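Side-chain contacts in uncharacterized protein YPL067C (Saccharomyces cerevisiae, PDB 5KCI), which is of unknown function, though as a cytoplasmic DUF3605-family protein also called HTC1 it may be connected with histidine triad amyloid toxicity: residues Gly16-Trp19 with Glu20-Lys23; Thr41-Tyr44 with His45-Lys48; Met56-Tyr59 with Val60-Leu64; Leu171-Arg175 with Glu176-Ala180. One frame throughout, in Å; residues are numbered along the deposited sequence.

Contact 1. Residues Gly16-Trp19 with Glu20-Lys23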
loop_
_atom_site.group_PDB
_atom_site.type_symbol
_atom_site.label_atom_id
_atom_site.label_comp_id
_atom_site.label_asym_id
_atom_site.label_seq_id
_atom_site.Cartn_x
_atom_site.Cartn_y
_atom_site.Cartn_z
ATOM N N GLY A 16 -15.580 -6.942 10.206
ATOM C CA GLY A 16 -14.189 -6.602 9.935
ATOM C C GLY A 16 -13.436 -6.017 11.120
ATOM O O GLY A 16 -14.019 -5.558 12.091
ATOM N N TRP A 17 -12.115 -6.043 11.023
ATOM C CA TRP A 17 -11.253 -5.519 12.074
ATOM C C TRP A 17 -11.521 -4.038 12.319
ATOM O O TRP A 17 -11.607 -3.240 11.380
ATOM C CB TRP A 17 -9.789 -5.696 11.685
ATOM C CG TRP A 17 -9.258 -7.130 11.720
ATOM C CD1 TRP A 17 -8.791 -7.862 10.657
ATOM C CD2 TRP A 17 -9.119 -7.971 12.872
ATOM N NE1 TRP A 17 -8.373 -9.102 11.079
ATOM C CE2 TRP A 17 -8.565 -9.196 12.432
ATOM C CE3 TRP A 17 -9.396 -7.807 14.230
ATOM C CZ2 TRP A 17 -8.305 -10.250 13.302
ATOM C CZ3 TRP A 17 -9.143 -8.857 15.089
ATOM C CH2 TRP A 17 -8.596 -10.062 14.623
ATOM N N LYS A 18 -11.621 -3.678 13.592
ATOM C CA LYS A 18 -11.734 -2.286 13.981
ATOM C C LYS A 18 -10.357 -1.643 13.949
ATOM O O LYS A 18 -9.315 -2.319 14.035
ATOM C CB LYS A 18 -12.341 -2.158 15.369
ATOM C CG LYS A 18 -13.755 -2.706 15.486
ATOM C CD LYS A 18 -14.748 -1.854 14.720
ATOM C CE LYS A 18 -16.203 -2.248 15.027
ATOM N NZ LYS A 18 -16.605 -3.559 14.420
ATOM N N TRP A 19 -10.357 -0.317 13.819
ATOM C CA TRP A 19 -9.106 0.399 13.593
ATOM C C TRP A 19 -8.081 0.094 14.682
ATOM O O TRP A 19 -6.911 -0.167 14.390
ATOM C CB TRP A 19 -9.374 1.904 13.517
ATOM C CG TRP A 19 -8.136 2.674 13.124
ATOM C CD1 TRP A 19 -7.417 3.526 13.900
ATOM C CD2 TRP A 19 -7.456 2.605 11.871
ATOM N NE1 TRP A 19 -6.325 3.992 13.199
ATOM C CE2 TRP A 19 -6.349 3.461 11.945
ATOM C CE3 TRP A 19 -7.694 1.921 10.678
ATOM C CZ2 TRP A 19 -5.477 3.635 10.890
ATOM C CZ3 TRP A 19 -6.827 2.100 9.638
ATOM C CH2 TRP A 19 -5.726 2.942 9.747
ATOM N N GLU A 20 -8.516 0.117 15.957
ATOM C CA GLU A 20 -7.585 -0.151 17.052
ATOM C C GLU A 20 -7.025 -1.573 16.970
ATOM O O GLU A 20 -5.855 -1.814 17.297
ATOM C CB GLU A 20 -8.276 0.083 18.395
ATOM C CG GLU A 20 -7.479 0.961 19.351
ATOM C CD GLU A 20 -8.207 1.230 20.655
ATOM O OE1 GLU A 20 -9.445 1.070 20.694
ATOM O OE2 GLU A 20 -7.540 1.601 21.644
ATOM N N GLN A 21 -7.848 -2.522 16.542
ATOM C CA GLN A 21 -7.369 -3.881 16.339
ATOM C C GLN A 21 -6.350 -3.943 15.207
ATOM O O GLN A 21 -5.332 -4.638 15.323
ATOM C CB GLN A 21 -8.551 -4.801 16.060
ATOM C CG GLN A 21 -9.508 -4.882 17.236
ATOM C CD GLN A 21 -10.696 -5.782 16.951
ATOM O OE1 GLN A 21 -11.403 -5.600 15.959
ATOM N NE2 GLN A 21 -10.912 -6.769 17.816
ATOM N N ILE A 22 -6.629 -3.257 14.096
ATOM C CA ILE A 22 -5.683 -3.167 12.983
ATOM C C ILE A 22 -4.343 -2.640 13.471
ATOM O O ILE A 22 -3.286 -3.201 13.160
ATOM C CB ILE A 22 -6.266 -2.293 11.857
ATOM C CG1 ILE A 22 -7.514 -2.965 11.291
ATOM C CG2 ILE A 22 -5.257 -2.110 10.723
ATOM C CD1 ILE A 22 -8.336 -2.102 10.353
ATOM N N LYS A 23 -4.361 -1.570 14.268
ATOM C CA LYS A 23 -3.104 -1.017 14.754
ATOM C C LYS A 23 -2.377 -2.021 15.645
ATOM O O LYS A 23 -1.148 -2.172 15.548
ATOM C CB LYS A 23 -3.355 0.302 15.488
ATOM C CG LYS A 23 -3.786 1.434 14.560
ATOM C CD LYS A 23 -3.629 2.812 15.195
ATOM C CE LYS A 23 -2.330 3.501 14.782
ATOM N NZ LYS A 23 -2.179 3.661 13.305
#
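Trp17 and Ile22 meet across the start of helix 19-28 as a hydrophobic staple, the residue before the N-cap Lys18 touching the residue four places after that N-cap. The contact runs through the aliphatic parts, with Trp17 CB 3.6 Å from Ile22 CG1. The indole of Trp17 is turned instead to Gln21, which it crosses at about a right angle. The amide of Gln21 stands at the edge of the indole, its plane 76° from that of the rings, and Gln21 OE1 comes within 3.4 Å of Trp17 CE3. The same oxygen makes the polar contact that accompanies the staple. With CG beside its backbone N (chi1 -63°) and an extended chain beyond, Gln21 lies alongside Lys18 and points the same way, and its OE1 accepts Lys18 N on an in-plane lone pair at 3.1 Å, in a nearly straight bond (170°). This is one side of a capping box; the N-cap lysine has no side-chain acceptor to return the bond. In the first turn, Ile22 N and Lys23 N bond to Lys18 O and Trp19 O.

Trp19 turns to the interior, where its NE1 bonds to Gly147 O and its rings stack on Phe172, while Trp17 NE1 is taken by Arg33 O. Trp19 also meets Ile22 at about a right angle, CE3 to CD1 4.1 Å. From the next turn the Lys23 chain, poorly ordered and so less certainly placed, lies over one face of the indole, a CH-pi contact in which Lys23 CG, offset toward the rim, sits 4.2 Å from the centroid of the Trp19 five-membered ring.

Contact 2. Residues Thr41-Tyr44 with His45-Lys48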
loop_
_atom_site.group_PDB
_atom_site.type_symbol
_atom_site.label_atom_id
_atom_site.label_comp_id
_atom_site.label_asym_id
_atom_site.label_seq_id
_atom_site.Cartn_x
_atom_site.Cartn_y
_atom_site.Cartn_z
ATOM N N THR A 41 -12.712 -13.429 -0.189
ATOM C CA THR A 41 -11.832 -14.561 -0.468
ATOM C C THR A 41 -12.319 -15.341 -1.682
ATOM O O THR A 41 -11.509 -15.840 -2.472
ATOM C CB THR A 41 -11.731 -15.474 0.758
ATOM O OG1 THR A 41 -11.177 -14.743 1.862
ATOM C CG2 THR A 41 -10.842 -16.673 0.474
ATOM N N ASP A 42 -13.643 -15.443 -1.854
ATOM C CA ASP A 42 -14.194 -16.097 -3.042
ATOM C C ASP A 42 -13.835 -15.333 -4.320
ATOM O O ASP A 42 -13.383 -15.925 -5.316
ATOM C CB ASP A 42 -15.716 -16.229 -2.905
ATOM C CG ASP A 42 -16.129 -17.337 -1.946
ATOM O OD1 ASP A 42 -15.344 -18.292 -1.764
ATOM O OD2 ASP A 42 -17.249 -17.262 -1.384
ATOM N N LYS A 43 -14.030 -14.009 -4.311
ATOM C CA LYS A 43 -13.730 -13.216 -5.506
ATOM C C LYS A 43 -12.235 -13.252 -5.819
ATOM O O LYS A 43 -11.817 -13.537 -6.955
ATOM C CB LYS A 43 -14.215 -11.776 -5.305
ATOM C CG LYS A 43 -15.654 -11.675 -4.770
ATOM C CD LYS A 43 -16.591 -12.753 -5.350
ATOM C CE LYS A 43 -16.704 -12.700 -6.868
ATOM N NZ LYS A 43 -17.294 -13.947 -7.418
ATOM N N TYR A 44 -11.409 -13.011 -4.809
ATOM C CA TYR A 44 -9.976 -13.162 -4.983
ATOM C C TYR A 44 -9.630 -14.521 -5.572
ATOM O O TYR A 44 -8.724 -14.625 -6.407
ATOM C CB TYR A 44 -9.278 -12.981 -3.650
ATOM C CG TYR A 44 -7.783 -12.921 -3.752
ATOM C CD1 TYR A 44 -6.996 -13.930 -3.223
ATOM C CD2 TYR A 44 -7.154 -11.839 -4.354
ATOM C CE1 TYR A 44 -5.599 -13.864 -3.294
ATOM C CE2 TYR A 44 -5.757 -11.764 -4.432
ATOM C CZ TYR A 44 -4.992 -12.772 -3.889
ATOM O OH TYR A 44 -3.617 -12.707 -3.970
ATOM N N HIS A 45 -10.338 -15.577 -5.154
ATOM C CA HIS A 45 -10.070 -16.906 -5.703
ATOM C C HIS A 45 -10.353 -16.959 -7.204
ATOM O O HIS A 45 -9.587 -17.574 -7.966
ATOM C CB HIS A 45 -10.892 -17.965 -4.964
ATOM C CG HIS A 45 -10.346 -19.355 -5.098
ATOM N ND1 HIS A 45 -11.086 -20.405 -5.596
ATOM C CD2 HIS A 45 -9.128 -19.866 -4.796
ATOM C CE1 HIS A 45 -10.351 -21.502 -5.595
ATOM N NE2 HIS A 45 -9.158 -21.202 -5.114
ATOM N N GLU A 46 -11.447 -16.324 -7.656
ATOM C CA GLU A 46 -11.744 -16.332 -9.093
ATOM C C GLU A 46 -10.736 -15.499 -9.896
ATOM O O GLU A 46 -10.372 -15.878 -11.021
ATOM C CB GLU A 46 -13.177 -15.853 -9.343
ATOM C CG GLU A 46 -13.392 -14.358 -9.273
ATOM C CD GLU A 46 -14.864 -13.943 -9.323
ATOM O OE1 GLU A 46 -15.740 -14.812 -9.148
ATOM O OE2 GLU A 46 -15.146 -12.734 -9.511
ATOM N N HIS A 47 -10.281 -14.361 -9.349
ATOM C CA HIS A 47 -9.243 -13.569 -10.014
ATOM C C HIS A 47 -7.945 -14.353 -10.104
ATOM O O HIS A 47 -7.200 -14.245 -11.093
ATOM C CB HIS A 47 -9.040 -12.262 -9.243
ATOM C CG HIS A 47 -7.773 -11.511 -9.568
ATOM N ND1 HIS A 47 -7.667 -10.681 -10.662
ATOM C CD2 HIS A 47 -6.611 -11.380 -8.886
ATOM C CE1 HIS A 47 -6.482 -10.103 -10.664
ATOM N NE2 HIS A 47 -5.821 -10.499 -9.590
ATOM N N LYS A 48 -7.666 -15.153 -9.066
ATOM C CA LYS A 48 -6.524 -16.044 -9.076
ATOM C C LYS A 48 -6.646 -17.061 -10.195
ATOM O O LYS A 48 -5.688 -17.295 -10.934
ATOM C CB LYS A 48 -6.402 -16.732 -7.715
ATOM C CG LYS A 48 -5.155 -16.357 -6.919
ATOM C CD LYS A 48 -4.964 -14.850 -6.796
ATOM C CE LYS A 48 -3.628 -14.511 -6.154
ATOM N NZ LYS A 48 -2.466 -15.097 -6.869
#
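His45, Glu46, His47 and Lys48 give their backbone N-H groups to the carbonyls of Thr41, Asp42, Lys43 and Tyr44 in turn, so the two segments are consecutive turns of one regular alpha-helix. The His47 N to Lys43 O bond, 3.0 Å long, is the straightest of the four (166°), and Lys43 O also receives a weak bond from Glu46 N.

Two side-chain pairs line the surface of this helix. Lys43 and Glu46 lie alongside each other and point the same way, joined by a salt bridge from Lys43 NZ to Glu46 OE1; the modelled separation of 2.5 Å is very short and its exact value doubtful. Lys43 bends at its second and third torsions to bring NZ round to the carboxylate. One turn apart, Tyr44 and Lys48 also run side by side. CG of Tyr44 is anti to the backbone N (chi1 -172°), which places the ring, projecting outward from the helix, beside the Lys48 chain. Lys48 CD then lies over one ring face, 3.9 Å from the Tyr44 centroid, in a CH-pi contact. The modelled place of Lys48 CE against the hydroxyl is too close to be trusted. Replacing Tyr44 with alanine would probably leave the Lys48 methylenes without their aromatic floor and that chain freer to swing.

Loops flank the helix: Arg36 makes a cation-pi contact with Tyr44, and the Phe94 ring meets that of His47. It lies at the surface, between helices 19-28 and 56-64 in chain order; these neighbours are loop residues, not sheet strands.

Contact 3. Residues Met56-Tyr59 with Val60-Leu64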
loop_
_atom_site.group_PDB
_atom_site.type_symbol
_atom_site.label_atom_id
_atom_site.label_comp_id
_atom_site.label_asym_id
_atom_site.label_seq_id
_atom_site.Cartn_x
_atom_site.Cartn_y
_atom_site.Cartn_z
ATOM N N MET A 56 2.893 -12.474 -12.505
ATOM C CA MET A 56 2.255 -11.225 -12.065
ATOM C C MET A 56 3.256 -10.106 -11.791
ATOM O O MET A 56 2.897 -8.929 -11.879
ATOM C CB MET A 56 1.414 -11.487 -10.819
ATOM C CG MET A 56 0.145 -12.289 -11.138
ATOM S SD MET A 56 -0.931 -11.424 -12.330
ATOM C CE MET A 56 -1.303 -9.941 -11.376
ATOM N N ASN A 57 4.511 -10.437 -11.506
ATOM C CA ASN A 57 5.540 -9.400 -11.466
ATOM C C ASN A 57 5.650 -8.681 -12.806
ATOM O O ASN A 57 5.628 -7.444 -12.875
ATOM C CB ASN A 57 6.871 -10.021 -11.080
ATOM C CG ASN A 57 6.789 -10.741 -9.774
ATOM O OD1 ASN A 57 6.729 -10.109 -8.718
ATOM N ND2 ASN A 57 6.794 -12.079 -9.823
ATOM N N GLN A 58 5.726 -9.437 -13.889
ATOM C CA GLN A 58 5.846 -8.804 -15.197
ATOM C C GLN A 58 4.574 -8.052 -15.541
ATOM O O GLN A 58 4.619 -6.983 -16.164
ATOM C CB GLN A 58 6.159 -9.850 -16.263
ATOM C CG GLN A 58 6.359 -9.277 -17.663
ATOM C CD GLN A 58 7.507 -8.293 -17.740
ATOM O OE1 GLN A 58 7.462 -7.345 -18.518
ATOM N NE2 GLN A 58 8.555 -8.534 -16.971
ATOM N N TYR A 59 3.429 -8.609 -15.154
ATOM C CA TYR A 59 2.160 -7.964 -15.457
ATOM C C TYR A 59 2.109 -6.599 -14.806
ATOM O O TYR A 59 1.858 -5.594 -15.468
ATOM C CB TYR A 59 1.001 -8.813 -14.954
ATOM C CG TYR A 59 -0.351 -8.161 -15.233
ATOM C CD1 TYR A 59 -0.937 -8.260 -16.484
ATOM C CD2 TYR A 59 -1.011 -7.439 -14.255
ATOM C CE1 TYR A 59 -2.163 -7.665 -16.756
ATOM C CE2 TYR A 59 -2.244 -6.846 -14.512
ATOM C CZ TYR A 59 -2.805 -6.962 -15.759
ATOM O OH TYR A 59 -4.014 -6.365 -16.020
ATOM N N VAL A 60 2.422 -6.548 -13.512
ATOM C CA VAL A 60 2.354 -5.288 -12.781
ATOM C C VAL A 60 3.340 -4.292 -13.363
ATOM O O VAL A 60 2.998 -3.129 -13.611
ATOM C CB VAL A 60 2.601 -5.528 -11.285
ATOM C CG1 VAL A 60 2.686 -4.212 -10.543
ATOM C CG2 VAL A 60 1.466 -6.384 -10.718
ATOM N N LEU A 61 4.577 -4.738 -13.608
ATOM C CA LEU A 61 5.556 -3.852 -14.228
ATOM C C LEU A 61 4.986 -3.242 -15.485
ATOM O O LEU A 61 5.120 -2.035 -15.717
ATOM C CB LEU A 61 6.841 -4.607 -14.579
ATOM C CG LEU A 61 7.731 -4.983 -13.418
ATOM C CD1 LEU A 61 8.773 -5.994 -13.916
ATOM C CD2 LEU A 61 8.395 -3.751 -12.796
ATOM N N GLN A 62 4.350 -4.080 -16.315
ATOM C CA GLN A 62 3.786 -3.614 -17.575
ATOM C C GLN A 62 2.715 -2.565 -17.326
ATOM O O GLN A 62 2.687 -1.530 -17.992
ATOM C CB GLN A 62 3.191 -4.784 -18.358
ATOM C CG GLN A 62 4.208 -5.824 -18.848
ATOM C CD GLN A 62 4.868 -5.430 -20.152
ATOM O OE1 GLN A 62 4.262 -4.758 -20.985
ATOM N NE2 GLN A 62 6.118 -5.849 -20.338
ATOM N N LYS A 63 1.805 -2.846 -16.392
ATOM C CA LYS A 63 0.684 -1.941 -16.124
ATOM C C LYS A 63 1.147 -0.619 -15.540
ATOM O O LYS A 63 0.526 0.418 -15.799
ATOM C CB LYS A 63 -0.309 -2.581 -15.159
ATOM C CG LYS A 63 -1.035 -3.820 -15.664
ATOM C CD LYS A 63 -1.723 -3.624 -17.014
ATOM C CE LYS A 63 -2.828 -2.581 -16.974
ATOM N NZ LYS A 63 -3.323 -2.290 -18.348
ATOM N N LEU A 64 2.200 -0.632 -14.728
ATOM C CA LEU A 64 2.659 0.590 -14.089
ATOM C C LEU A 64 3.555 1.403 -15.006
ATOM O O LEU A 64 3.885 2.542 -14.666
ATOM C CB LEU A 64 3.407 0.265 -12.795
ATOM C CG LEU A 64 2.552 -0.276 -11.649
ATOM C CD1 LEU A 64 3.363 -0.558 -10.408
ATOM C CD2 LEU A 64 1.433 0.693 -11.301
#
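Gln58 and Gln62, one turn apart, are linked through their side-chain amides. Gln62 NE2 donates to Gln58 OE1 over 2.7 Å in an almost straight bond (175°); the acceptor lies in the amide plane of Gln62 and the donor in the carbonyl plane of Gln58. The two amide planes are nonetheless twisted 51° apart. Gln58 reaches this partner because its CG is anti to the backbone N (chi1 -178°) and its chain then bends back. On the next position round the helix, Lys63 lies over one face of Tyr59: its CG is 3.8 Å from the ring centroid, toward the rim, and its CD is 3.7 Å from Tyr59 OH. Beyond this CH-pi contact the Lys63 chain carries its ammonium away from the ring.

Both pairs ride on helix 56-64, which packs against the antiparallel four-stranded sheet. Backbone bonds from Val60, Leu61, Gln62 and Lys63 to the residues four earlier fix the spacing of the partners. Val60, its CG2 only 3.1 Å from Met56 O, meets Trp108 of strand 102-109, and Leu64 reaches both that strand and strand 87-91. Farther out, Asn57 OD1 accepts Arg163 N from a loop, while Asp55 OD1, just ahead of the helix, receives both Asn57 ND2 and Gln58 N. A glycerol, probably from the crystallisation liquor, lies about 3 Å from the Lys63 side chain.

Contact 4. Residues Leu171-Arg175 with Glu176-Ala180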
loop_
_atom_site.group_PDB
_atom_site.type_symbol
_atom_site.label_atom_id
_atom_site.label_comp_id
_atom_site.label_asym_id
_atom_site.label_seq_id
_atom_site.Cartn_x
_atom_site.Cartn_y
_atom_site.Cartn_z
ATOM N N LEU A 171 -6.326 3.856 5.250
ATOM C CA LEU A 171 -6.781 5.181 5.632
ATOM C C LEU A 171 -8.120 5.012 6.313
ATOM O O LEU A 171 -9.000 4.361 5.749
ATOM C CB LEU A 171 -6.967 6.084 4.416
ATOM C CG LEU A 171 -5.776 6.258 3.482
ATOM C CD1 LEU A 171 -6.125 7.239 2.392
ATOM C CD2 LEU A 171 -4.563 6.690 4.265
ATOM N N PHE A 172 -8.283 5.580 7.512
ATOM C CA PHE A 172 -9.542 5.419 8.236
ATOM C C PHE A 172 -10.346 6.713 8.156
ATOM O O PHE A 172 -9.885 7.774 8.603
ATOM C CB PHE A 172 -9.297 5.017 9.691
ATOM C CG PHE A 172 -10.572 4.665 10.478
ATOM C CD1 PHE A 172 -11.676 4.083 9.864
ATOM C CD2 PHE A 172 -10.613 4.865 11.850
ATOM C CE1 PHE A 172 -12.805 3.757 10.597
ATOM C CE2 PHE A 172 -11.742 4.517 12.587
ATOM C CZ PHE A 172 -12.833 3.964 11.947
ATOM N N PHE A 173 -11.568 6.594 7.627
ATOM C CA PHE A 173 -12.540 7.678 7.547
ATOM C C PHE A 173 -13.725 7.253 8.415
ATOM O O PHE A 173 -14.641 6.595 7.924
ATOM C CB PHE A 173 -12.987 7.921 6.105
ATOM C CG PHE A 173 -11.884 8.311 5.160
ATOM C CD1 PHE A 173 -11.190 7.351 4.460
ATOM C CD2 PHE A 173 -11.586 9.627 4.928
ATOM C CE1 PHE A 173 -10.230 7.708 3.567
ATOM C CE2 PHE A 173 -10.627 9.990 4.043
ATOM C CZ PHE A 173 -9.919 9.013 3.361
ATOM N N PRO A 174 -13.737 7.579 9.707
ATOM C CA PRO A 174 -14.861 7.148 10.558
ATOM C C PRO A 174 -16.208 7.623 10.015
ATOM O O PRO A 174 -16.325 8.703 9.443
ATOM C CB PRO A 174 -14.551 7.785 11.918
ATOM C CG PRO A 174 -13.045 8.047 11.880
ATOM C CD PRO A 174 -12.782 8.415 10.437
ATOM N N ARG A 175 -17.210 6.769 10.168
ATOM C CA ARG A 175 -18.536 7.067 9.621
ATOM C C ARG A 175 -19.146 8.307 10.278
ATOM O O ARG A 175 -19.978 8.995 9.669
ATOM C CB ARG A 175 -19.427 5.839 9.786
ATOM C CG ARG A 175 -19.171 4.742 8.753
ATOM C CD ARG A 175 -19.716 5.115 7.380
ATOM N NE ARG A 175 -19.615 4.007 6.430
ATOM C CZ ARG A 175 -18.746 3.934 5.420
ATOM N NH1 ARG A 175 -17.877 4.913 5.178
ATOM N NH2 ARG A 175 -18.754 2.866 4.634
ATOM N N GLU A 176 -18.777 8.602 11.518
ATOM C CA GLU A 176 -19.321 9.792 12.162
ATOM C C GLU A 176 -18.596 11.060 11.725
ATOM O O GLU A 176 -19.006 12.153 12.124
ATOM C CB GLU A 176 -19.312 9.639 13.696
ATOM C CG GLU A 176 -17.958 9.741 14.385
ATOM C CD GLU A 176 -17.108 8.460 14.308
ATOM O OE1 GLU A 176 -17.498 7.499 13.595
ATOM O OE2 GLU A 176 -16.052 8.430 14.993
ATOM N N ARG A 177 -17.575 10.939 10.877
ATOM C CA ARG A 177 -16.798 12.078 10.408
ATOM C C ARG A 177 -16.814 12.253 8.898
ATOM O O ARG A 177 -16.709 13.396 8.421
ATOM C CB ARG A 177 -15.344 11.948 10.889
ATOM C CG ARG A 177 -15.284 12.135 12.382
ATOM C CD ARG A 177 -14.071 11.537 13.007
ATOM N NE ARG A 177 -12.872 12.297 12.666
ATOM C CZ ARG A 177 -11.689 12.100 13.243
ATOM N NH1 ARG A 177 -11.534 11.136 14.152
ATOM N NH2 ARG A 177 -10.651 12.854 12.890
ATOM N N TYR A 178 -17.040 11.181 8.142
ATOM C CA TYR A 178 -17.099 11.229 6.687
ATOM C C TYR A 178 -18.267 10.383 6.208
ATOM O O TYR A 178 -18.405 9.232 6.632
ATOM C CB TYR A 178 -15.795 10.681 6.076
ATOM C CG TYR A 178 -14.540 11.470 6.370
ATOM C CD1 TYR A 178 -14.059 12.404 5.460
ATOM C CD2 TYR A 178 -13.806 11.242 7.532
ATOM C CE1 TYR A 178 -12.877 13.122 5.710
ATOM C CE2 TYR A 178 -12.632 11.950 7.803
ATOM C CZ TYR A 178 -12.171 12.892 6.883
ATOM O OH TYR A 178 -11.014 13.601 7.128
ATOM N N SER A 179 -19.124 10.951 5.348
ATOM C CA SER A 179 -20.088 10.140 4.621
ATOM C C SER A 179 -19.367 9.233 3.636
ATOM O O SER A 179 -18.267 9.536 3.171
ATOM C CB SER A 179 -21.053 11.017 3.831
ATOM O OG SER A 179 -20.345 11.635 2.764
ATOM N N ALA A 180 -20.004 8.110 3.298
ATOM C CA ALA A 180 -19.404 7.231 2.299
ATOM C C ALA A 180 -19.085 8.007 1.025
ATOM O O ALA A 180 -18.045 7.792 0.396
ATOM C CB ALA A 180 -20.333 6.055 2.006
HETATM O O HOH W 1 -16.887 6.853 6.572
#
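Phe173 presents its edge to the face of Tyr178 in a T-shaped stack where the chain leaves strand 165-172 and folds through a type I beta turn, Pro174 to Arg177, toward helix 180-193. This is the tightly packed part. The ring planes stand at 87° with centroids 4.9 Å apart, and Phe173 CD2 sits over the centre of the phenol ring, while Phe173 CB touches Tyr178 CD2 at 3.7 Å. Pro174 O holds the turn with two bonds: Arg177 N approaches from above the carbonyl plane and Tyr178 N from nearly straight ahead, each at 2.9 Å. Val183 of helix 180-193 touches both aromatic side chains. A serine in place of Tyr178 would probably open a gap beside the Phe173 edge and remove the face on which CD2 rests.

Round Pro174 the packing is looser and more polar. Glu176 folds back so that OE1 comes 3.4 Å from Pro174 CB, and Arg177 brushes Pro174 CG with its CD on the way to Ser146 OG, to which its NH2 bonds. Apart from these, exposed Arg175, its chain bent at chi2 (-74°), folds back toward Ala180, whose CB lies over one face of the guanidinium. A water at the guanidinium edge bridges the two ends of the turn: it donates to Phe173 O and Tyr178 O and accepts from Arg175 NH1 at 2.6 Å.

Overall arrangement
Contacts 1 and 4 are the pair that meet directly: the Trp19 and Phe172 rings stack, with Trp19 CG 3.5 Å from Phe172 CD2, and the His148 ring stands edge-to-face to both. Their centres are 14 Å apart, on the same side of the chain's centre. Contacts 2 and 3, on successive helices, have centres 19 Å apart but come within about 5 Å at their nearest atoms, without touching. Contact 3 lies on the opposite side of the chain's centre from contacts 1 and 4. No active site is established; a zinc ion lies about 11 Å from the Lys63 side chain, and a sulfate, probably from the crystallisation liquor, about 6 Å from that of Tyr44.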